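PDB 5D8Z: endoglucanase from Ganoderma lucidum, which hydrolyses beta-1,4-glucosidic bonds, probably within cellulose chains, as an endoglucanase of glycoside hydrolase family 5. Local coordinates for residues K64-V67 / G71-V74; G80-T85 / A123-E128; A142-I147 / Q179-A184. All blocks are in the same frame, centred on the assembly; numbering follows the deposited sequence.

Interaction 1: K64-V67 / G71-V74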
loop_
_atom_site.group_PDB
_atom_site.type_symbol
_atom_site.label_atom_id
_atom_site.label_comp_id
_atom_site.label_asym_id
_atom_site.label_seq_id
_atom_site.Cartn_x
_atom_site.Cartn_y
_atom_site.Cartn_z
ATOM N N LYS A 64 1.141 -17.774 -3.872
ATOM C CA LYS A 64 1.074 -19.140 -3.291
ATOM C C LYS A 64 2.267 -19.383 -2.367
ATOM O O LYS A 64 2.142 -19.906 -1.267
ATOM C CB LYS A 64 1.082 -20.228 -4.366
ATOM C CG LYS A 64 -0.264 -20.888 -4.663
ATOM C CD LYS A 64 -0.475 -22.180 -3.853
ATOM C CE LYS A 64 0.240 -23.410 -4.411
ATOM N NZ LYS A 64 -0.424 -23.948 -5.631
ATOM N N HIS A 65 3.429 -18.966 -2.824
ATOM C CA HIS A 65 4.661 -19.260 -2.131
ATOM C C HIS A 65 4.756 -18.402 -0.893
ATOM O O HIS A 65 5.028 -18.890 0.198
ATOM C CB HIS A 65 5.842 -19.021 -3.084
ATOM C CG HIS A 65 7.108 -18.679 -2.402
ATOM N ND1 HIS A 65 7.750 -19.551 -1.549
ATOM C CD2 HIS A 65 7.846 -17.545 -2.418
ATOM C CE1 HIS A 65 8.843 -18.972 -1.081
ATOM N NE2 HIS A 65 8.927 -17.755 -1.597
ATOM N N PHE A 66 4.524 -17.108 -1.053
ATOM C CA PHE A 66 4.670 -16.211 0.068
ATOM C C PHE A 66 3.768 -16.632 1.230
ATOM O O PHE A 66 4.145 -16.462 2.386
ATOM C CB PHE A 66 4.386 -14.768 -0.362
ATOM C CG PHE A 66 5.547 -14.074 -1.034
ATOM C CD1 PHE A 66 6.801 -14.034 -0.450
ATOM C CD2 PHE A 66 5.374 -13.420 -2.223
ATOM C CE1 PHE A 66 7.870 -13.382 -1.067
ATOM C CE2 PHE A 66 6.419 -12.749 -2.827
ATOM C CZ PHE A 66 7.671 -12.735 -2.262
ATOM N N VAL A 67 2.588 -17.181 0.933
ATOM C CA VAL A 67 1.714 -17.697 1.986
ATOM C C VAL A 67 2.238 -19.040 2.453
ATOM O O VAL A 67 2.657 -19.170 3.599
ATOM C CB VAL A 67 0.227 -17.893 1.549
ATOM C CG1 VAL A 67 -0.603 -18.509 2.684
ATOM C CG2 VAL A 67 -0.408 -16.580 1.110
ATOM N N GLY A 71 4.604 -17.542 5.397
ATOM C CA GLY A 71 3.685 -17.083 6.414
ATOM C C GLY A 71 3.095 -15.720 6.157
ATOM O O GLY A 71 2.479 -15.144 7.042
ATOM N N PHE A 72 3.295 -15.186 4.956
ATOM C CA PHE A 72 2.654 -13.938 4.575
ATOM C C PHE A 72 1.169 -14.155 4.472
ATOM O O PHE A 72 0.708 -15.279 4.291
ATOM C CB PHE A 72 3.219 -13.415 3.251
ATOM C CG PHE A 72 4.630 -12.893 3.363
ATOM C CD1 PHE A 72 4.910 -11.787 4.127
ATOM C CD2 PHE A 72 5.677 -13.498 2.679
ATOM C CE1 PHE A 72 6.192 -11.304 4.232
ATOM C CE2 PHE A 72 6.968 -12.991 2.763
ATOM C CZ PHE A 72 7.227 -11.902 3.552
ATOM N N ASN A 73 0.468 -13.038 4.431
ATOM C CA ASN A 73 -0.859 -12.866 4.972
ATOM C C ASN A 73 -1.753 -11.970 4.162
ATOM O O ASN A 73 -2.965 -12.115 4.164
ATOM C CB ASN A 73 -0.632 -12.085 6.237
ATOM C CG ASN A 73 -1.589 -12.426 7.279
ATOM O OD1 ASN A 73 -2.638 -12.968 6.987
ATOM N ND2 ASN A 73 -1.245 -12.125 8.520
ATOM N N VAL A 74 -1.119 -10.951 3.578
ATOM C CA VAL A 74 -1.767 -9.923 2.784
ATOM C C VAL A 74 -0.830 -9.545 1.620
ATOM O O VAL A 74 0.375 -9.682 1.729
ATOM C CB VAL A 74 -2.034 -8.687 3.661
ATOM C CG1 VAL A 74 -0.731 -8.079 4.132
ATOM C CG2 VAL A 74 -2.836 -7.627 2.935
#
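Phe66 and Phe72 touch where helix 59-68 ends and the chain turns back toward strand 74-79, an alpha-to-beta connection of the (beta/alpha)8 barrel. Their side chains lie side by side and point the same way, with CD1 of Phe66 3.4 Å from CD2 of Phe72. The ring centroids are 5.2 Å apart and the planes stand at 81°, but the approach is oblique. For both phenylalanines CG lies beside the backbone N and anti to the carbonyl carbon (chi1 -81° in Phe66), and with matching first torsions the rings set off alike from their two backbones.

Backbone bonds hold this geometry. Phe72 N donates to Phe66 O over 3.0 Å, and Gly71 N donates to Val67 O over 3.1 Å, two acceptors from successive residues of the last helical turn. Gly71 is where the chain leaves helical conformation, at phi 90°; a side chain on such a backbone would press against the preceding carbonyl oxygen, which accounts for a glycine here.

Further out, Phe66 packs on Val27 of strand 24-30 and on Phe75 of strand 74-79, tying the helix to the barrel wall, while Phe72 meets Pro343 near the C-terminus. His65, which lies against one face of the Phe66 ring, is itself stacked on Trp331 and bonded to Asp69 and Asp333. Beyond the turn, Asn73 pairs through its backbone with Ser114, at the start of strand 114-119. The Phe72 carbonyl turns back to the helix and receives a CA-H...O contact, with Val67 CA 3.5 Å from Phe72 O.

Interaction 2: G80-T85 / A123-E128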
loop_
_atom_site.group_PDB
_atom_site.type_symbol
_atom_site.label_atom_id
_atom_site.label_comp_id
_atom_site.label_asym_id
_atom_site.label_seq_id
_atom_site.Cartn_x
_atom_site.Cartn_y
_atom_site.Cartn_z
ATOM N N GLY A 80 -2.963 2.170 -11.109
ATOM C CA GLY A 80 -3.306 3.553 -11.377
ATOM C C GLY A 80 -4.744 3.826 -11.777
ATOM O O GLY A 80 -5.390 3.044 -12.449
ATOM N N TRP A 81 -5.209 5.000 -11.384
ATOM C CA TRP A 81 -6.531 5.511 -11.720
ATOM C C TRP A 81 -6.775 5.442 -13.221
ATOM O O TRP A 81 -7.805 4.955 -13.689
ATOM C CB TRP A 81 -6.611 6.963 -11.239
ATOM C CG TRP A 81 -7.983 7.525 -11.151
ATOM C CD1 TRP A 81 -9.106 7.031 -11.714
ATOM C CD2 TRP A 81 -8.362 8.724 -10.476
ATOM N NE1 TRP A 81 -10.162 7.861 -11.441
ATOM C CE2 TRP A 81 -9.731 8.900 -10.679
ATOM C CE3 TRP A 81 -7.679 9.634 -9.695
ATOM C CZ2 TRP A 81 -10.438 9.947 -10.135
ATOM C CZ3 TRP A 81 -8.366 10.687 -9.149
ATOM C CH2 TRP A 81 -9.741 10.847 -9.372
ATOM N N GLN A 82 -5.804 5.929 -13.974
ATOM C CA GLN A 82 -5.906 5.912 -15.401
ATOM C C GLN A 82 -6.145 4.485 -15.924
ATOM O O GLN A 82 -7.038 4.225 -16.695
ATOM C CB GLN A 82 -4.671 6.541 -15.966
ATOM C CG GLN A 82 -4.659 8.054 -15.827
ATOM C CD GLN A 82 -3.946 8.594 -14.598
ATOM O OE1 GLN A 82 -3.894 7.957 -13.543
ATOM N NE2 GLN A 82 -3.405 9.806 -14.727
ATOM N N PHE A 83 -5.419 3.527 -15.444
ATOM C CA PHE A 83 -5.672 2.181 -15.885
ATOM C C PHE A 83 -7.111 1.733 -15.584
ATOM O O PHE A 83 -7.788 1.103 -16.407
ATOM C CB PHE A 83 -4.655 1.248 -15.229
ATOM C CG PHE A 83 -4.720 -0.151 -15.730
ATOM C CD1 PHE A 83 -4.089 -0.499 -16.901
ATOM C CD2 PHE A 83 -5.421 -1.120 -15.022
ATOM C CE1 PHE A 83 -4.138 -1.790 -17.367
ATOM C CE2 PHE A 83 -5.501 -2.417 -15.484
ATOM C CZ PHE A 83 -4.860 -2.755 -16.662
ATOM N N ILE A 84 -7.587 2.055 -14.399
ATOM C CA ILE A 84 -8.888 1.568 -13.981
ATOM C C ILE A 84 -9.951 2.105 -14.876
ATOM O O ILE A 84 -10.920 1.405 -15.168
ATOM C CB ILE A 84 -9.221 2.019 -12.566
ATOM C CG1 ILE A 84 -8.367 1.239 -11.594
ATOM C CG2 ILE A 84 -10.686 1.768 -12.269
ATOM C CD1 ILE A 84 -8.290 1.852 -10.230
ATOM N N THR A 85 -9.788 3.356 -15.287
ATOM C CA THR A 85 -10.809 4.046 -16.060
ATOM C C THR A 85 -10.447 4.316 -17.537
ATOM O O THR A 85 -11.182 5.015 -18.242
ATOM C CB THR A 85 -11.062 5.402 -15.406
ATOM O OG1 THR A 85 -9.862 6.195 -15.512
ATOM C CG2 THR A 85 -11.465 5.202 -13.953
ATOM N N ALA A 123 -1.872 11.228 -4.817
ATOM C CA ALA A 123 -2.922 12.241 -4.662
ATOM C C ALA A 123 -3.109 13.122 -5.876
ATOM O O ALA A 123 -3.756 14.163 -5.784
ATOM C CB ALA A 123 -2.677 13.107 -3.419
ATOM N N ARG A 124 -2.586 12.701 -7.016
ATOM C CA ARG A 124 -2.689 13.508 -8.225
ATOM C C ARG A 124 -3.328 12.777 -9.395
ATOM O O ARG A 124 -3.530 11.563 -9.368
ATOM C CB ARG A 124 -1.315 13.979 -8.621
ATOM C CG ARG A 124 -0.769 15.039 -7.715
ATOM C CD ARG A 124 0.726 15.113 -7.834
ATOM N NE ARG A 124 1.181 16.290 -7.133
ATOM C CZ ARG A 124 1.429 16.357 -5.834
ATOM N NH1 ARG A 124 1.275 15.285 -5.051
ATOM N NH2 ARG A 124 1.835 17.506 -5.304
ATOM N N PHE A 125 -3.660 13.560 -10.411
ATOM C CA PHE A 125 -4.108 13.064 -11.716
ATOM C C PHE A 125 -3.519 14.014 -12.764
ATOM O O PHE A 125 -3.833 15.206 -12.802
ATOM C CB PHE A 125 -5.644 13.042 -11.803
ATOM C CG PHE A 125 -6.168 12.250 -12.971
ATOM C CD1 PHE A 125 -6.411 10.881 -12.849
ATOM C CD2 PHE A 125 -6.410 12.865 -14.196
ATOM C CE1 PHE A 125 -6.873 10.142 -13.933
ATOM C CE2 PHE A 125 -6.874 12.139 -15.268
ATOM C CZ PHE A 125 -7.109 10.773 -15.141
ATOM N N ASN A 126 -2.651 13.471 -13.594
ATOM C CA ASN A 126 -1.852 14.265 -14.526
ATOM C C ASN A 126 -1.409 15.644 -14.051
ATOM O O ASN A 126 -1.853 16.634 -14.594
ATOM C CB ASN A 126 -2.584 14.414 -15.855
ATOM C CG ASN A 126 -2.792 13.096 -16.550
ATOM O OD1 ASN A 126 -1.938 12.207 -16.526
ATOM N ND2 ASN A 126 -3.936 12.952 -17.153
ATOM N N GLY A 127 -0.520 15.691 -13.061
ATOM C CA GLY A 127 0.103 16.925 -12.632
ATOM C C GLY A 127 -0.671 17.711 -11.610
ATOM O O GLY A 127 -0.123 18.598 -10.964
ATOM N N GLU A 128 -1.934 17.366 -11.418
ATOM C CA GLU A 128 -2.863 18.223 -10.699
ATOM C C GLU A 128 -3.367 17.502 -9.445
ATOM O O GLU A 128 -3.510 16.298 -9.475
ATOM C CB GLU A 128 -4.006 18.518 -11.670
ATOM C CG GLU A 128 -4.597 19.911 -11.566
ATOM C CD GLU A 128 -3.700 21.014 -12.096
ATOM O OE1 GLU A 128 -3.630 21.229 -13.336
ATOM O OE2 GLU A 128 -3.094 21.696 -11.250
#
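Trp81 and Phe125 both carry CG anti to the backbone N (chi1 -166° in Phe125), a torsion that swings each ring into the gap between helix 81-85 and strand 124-125. The side chains cross at about a right angle and form an edge-to-face (T-shaped) pair: the edge of Phe125 meets the face of the Trp81 six-membered ring, with centroids 5.1 Å apart, planes at 72°, and Phe125 CD1 3.6 Å from Trp81 CE3.

Gln82 comes from the other side of Phe125. Bent at its second torsion, it lays its amide over the phenyl face, the two planes only 14° apart, with CD 3.4 Å from Phe125 CE1. Phe125 is thus held between an indole and a stacked amide. The same amide offers NE2 to Asn126 OD1 in a weak bond of 3.3 Å, while its stronger partner is the carbonyl of Gly40. Trp81 NE1 is likewise engaged elsewhere, by Gly90 O.

A type I' turn from Phe125 to Glu128 sets the hairpin: Glu128 N to Phe125 O (3.2 Å) closes the turn, and Phe125 N to Glu128 O (2.9 Å) completes the pair.

In the barrel, helix 81-85 directly follows strand 74-79 and the hairpin follows strand 114-119, so the contact joins two excursions from the C-terminal ends of neighbouring strands. The loop of Asp39 and Gly40 bonds to the hairpin backbone, and Leu143 of helix 137-149 packs on the indole face opposite Phe125.

Interaction 3: A142-I147 / Q179-A184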
loop_
_atom_site.group_PDB
_atom_site.type_symbol
_atom_site.label_atom_id
_atom_site.label_comp_id
_atom_site.label_asym_id
_atom_site.label_seq_id
_atom_site.Cartn_x
_atom_site.Cartn_y
_atom_site.Cartn_z
ATOM N N ALA A 142 -16.474 9.045 -6.617
ATOM C CA ALA A 142 -17.030 8.185 -7.642
ATOM C C ALA A 142 -16.147 6.957 -7.874
ATOM O O ALA A 142 -16.650 5.817 -7.902
ATOM C CB ALA A 142 -17.177 8.955 -8.942
ATOM N N LEU A 143 -14.847 7.190 -8.044
ATOM C CA LEU A 143 -13.928 6.107 -8.301
ATOM C C LEU A 143 -14.038 5.041 -7.249
ATOM O O LEU A 143 -14.213 3.845 -7.537
ATOM C CB LEU A 143 -12.493 6.601 -8.340
ATOM C CG LEU A 143 -11.495 5.458 -8.542
ATOM C CD1 LEU A 143 -11.715 4.815 -9.909
ATOM C CD2 LEU A 143 -10.058 5.947 -8.374
ATOM N N TRP A 144 -13.931 5.478 -6.016
ATOM C CA TRP A 144 -14.010 4.538 -4.926
ATOM C C TRP A 144 -15.378 3.886 -4.757
ATOM O O TRP A 144 -15.455 2.769 -4.303
ATOM C CB TRP A 144 -13.563 5.205 -3.645
ATOM C CG TRP A 144 -12.136 5.254 -3.589
ATOM C CD1 TRP A 144 -11.348 6.351 -3.703
ATOM C CD2 TRP A 144 -11.269 4.132 -3.445
ATOM N NE1 TRP A 144 -10.025 5.986 -3.595
ATOM C CE2 TRP A 144 -9.955 4.617 -3.456
ATOM C CE3 TRP A 144 -11.479 2.757 -3.284
ATOM C CZ2 TRP A 144 -8.859 3.781 -3.302
ATOM C CZ3 TRP A 144 -10.396 1.937 -3.149
ATOM C CH2 TRP A 144 -9.103 2.447 -3.155
ATOM N N SER A 145 -16.453 4.553 -5.128
ATOM C CA SER A 145 -17.732 3.905 -5.054
ATOM C C SER A 145 -17.656 2.675 -5.947
ATOM O O SER A 145 -17.995 1.566 -5.520
ATOM C CB SER A 145 -18.851 4.840 -5.510
ATOM O OG SER A 145 -20.131 4.279 -5.250
ATOM N N SER A 146 -17.189 2.859 -7.174
ATOM C CA SER A 146 -17.177 1.770 -8.121
ATOM C C SER A 146 -16.281 0.638 -7.675
ATOM O O SER A 146 -16.663 -0.534 -7.806
ATOM C CB SER A 146 -16.674 2.237 -9.467
ATOM O OG SER A 146 -17.395 3.371 -9.881
ATOM N N ILE A 147 -15.084 0.972 -7.189
ATOM C CA ILE A 147 -14.154 -0.051 -6.727
ATOM C C ILE A 147 -14.823 -0.830 -5.610
ATOM O O ILE A 147 -14.874 -2.071 -5.631
ATOM C CB ILE A 147 -12.829 0.559 -6.216
ATOM C CG1 ILE A 147 -12.032 1.111 -7.417
ATOM C CG2 ILE A 147 -12.014 -0.483 -5.457
ATOM C CD1 ILE A 147 -10.791 1.899 -7.080
ATOM N N GLN A 179 -12.320 11.727 3.359
ATOM C CA GLN A 179 -13.638 11.518 3.905
ATOM C C GLN A 179 -14.556 11.150 2.759
ATOM O O GLN A 179 -15.338 10.200 2.799
ATOM C CB GLN A 179 -14.113 12.798 4.569
ATOM C CG GLN A 179 -15.495 12.698 5.202
ATOM C CD GLN A 179 -15.547 11.634 6.265
ATOM O OE1 GLN A 179 -14.906 11.760 7.279
ATOM N NE2 GLN A 179 -16.265 10.565 6.006
ATOM N N ALA A 180 -14.450 11.914 1.703
ATOM C CA ALA A 180 -15.346 11.685 0.610
ATOM C C ALA A 180 -15.236 10.242 0.109
ATOM O O ALA A 180 -16.261 9.592 -0.179
ATOM C CB ALA A 180 -15.077 12.672 -0.502
ATOM N N ALA A 181 -14.007 9.741 -0.003
ATOM C CA ALA A 181 -13.803 8.347 -0.453
ATOM C C ALA A 181 -14.397 7.355 0.547
ATOM O O ALA A 181 -15.142 6.448 0.171
ATOM C CB ALA A 181 -12.329 8.066 -0.650
ATOM N N VAL A 182 -14.093 7.557 1.828
ATOM C CA VAL A 182 -14.591 6.654 2.844
ATOM C C VAL A 182 -16.098 6.544 2.730
ATOM O O VAL A 182 -16.668 5.437 2.592
ATOM C CB VAL A 182 -14.323 7.160 4.252
ATOM C CG1 VAL A 182 -15.107 6.298 5.224
ATOM C CG2 VAL A 182 -12.816 7.211 4.585
ATOM N N THR A 183 -16.754 7.700 2.759
ATOM C CA THR A 183 -18.187 7.723 2.632
ATOM C C THR A 183 -18.637 7.019 1.367
ATOM O O THR A 183 -19.589 6.259 1.382
ATOM C CB THR A 183 -18.703 9.161 2.635
ATOM O OG1 THR A 183 -18.370 9.774 3.881
ATOM C CG2 THR A 183 -20.214 9.182 2.451
ATOM N N ALA A 184 -17.954 7.254 0.252
ATOM C CA ALA A 184 -18.330 6.532 -0.958
ATOM C C ALA A 184 -18.221 5.044 -0.694
ATOM O O ALA A 184 -19.121 4.284 -1.056
ATOM C CB ALA A 184 -17.477 6.931 -2.154
#
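Trp144 meets Ala181 where two outer helices of the barrel, 137-149 and 171-187, run past each other. Its CD1 lies 3.6 Å from Ala181 CB, an oblique approach at the pyrrole side of the indole, and CG follows at 4.1 Å. With CG anti to the carbonyl carbon (chi1 -79°), the ring leans beside its own backbone N and reaches in toward the strands. One face of the indole is met by Ile147 CD1, one turn further along the same helix, and NE1 makes a weak hydrogen bond to Val161 O.

At Ser145, the next residue, the backbones of the two segments come nearest, its CA 4.9 Å from Ala184 CA. The methyl CB of Ala184 sits 3.9 Å from Ser145 N and 4.2 Å from Ser145 CB. Such short backbone spacing is consistent with the small residues at this point, and the contact works by van der Waals packing, with no hydrogen bond between the segments.

Ser146 turns elsewhere, its OG bonding to Gly91 O. On helix 171-187, Gln179 NE2 donates to Thr183 OG1 over 3.1 Å and also to Thr221 O, a polar pairing away from the interface.

These helices follow strands 114-119 and 157-160 respectively. Trp144 packs on Val119 and Ile147 on Val117 and Val119, so helix 137-149 lies over strand 114-119 while helix 171-187 packs alongside helix 137-149.

The three contacts come in series along one chain and all belong to its eight-stranded TIM barrel. Interaction 1 lies at the N-terminal end of strand 74-79, and interaction 2 begins just past the C-terminal end of that strand, on the side where this family binds substrate; their centres are 29 Å apart, on opposite sides of the chain's centre. Interaction 3, on the outer helical layer, is also 29 Å from interaction 1 between centres, but only 15 Å from interaction 2. Those two touch: Leu143 CD2 is 3.6 Å from Trp81 NE1, and Ile147 CD1 is 4.0 Å from Ile84 CD1. Helix 137-149 is thus shared, packing on helix 81-85 through Leu143 and Ile147 and on helix 171-187 through Trp144 and Ser145.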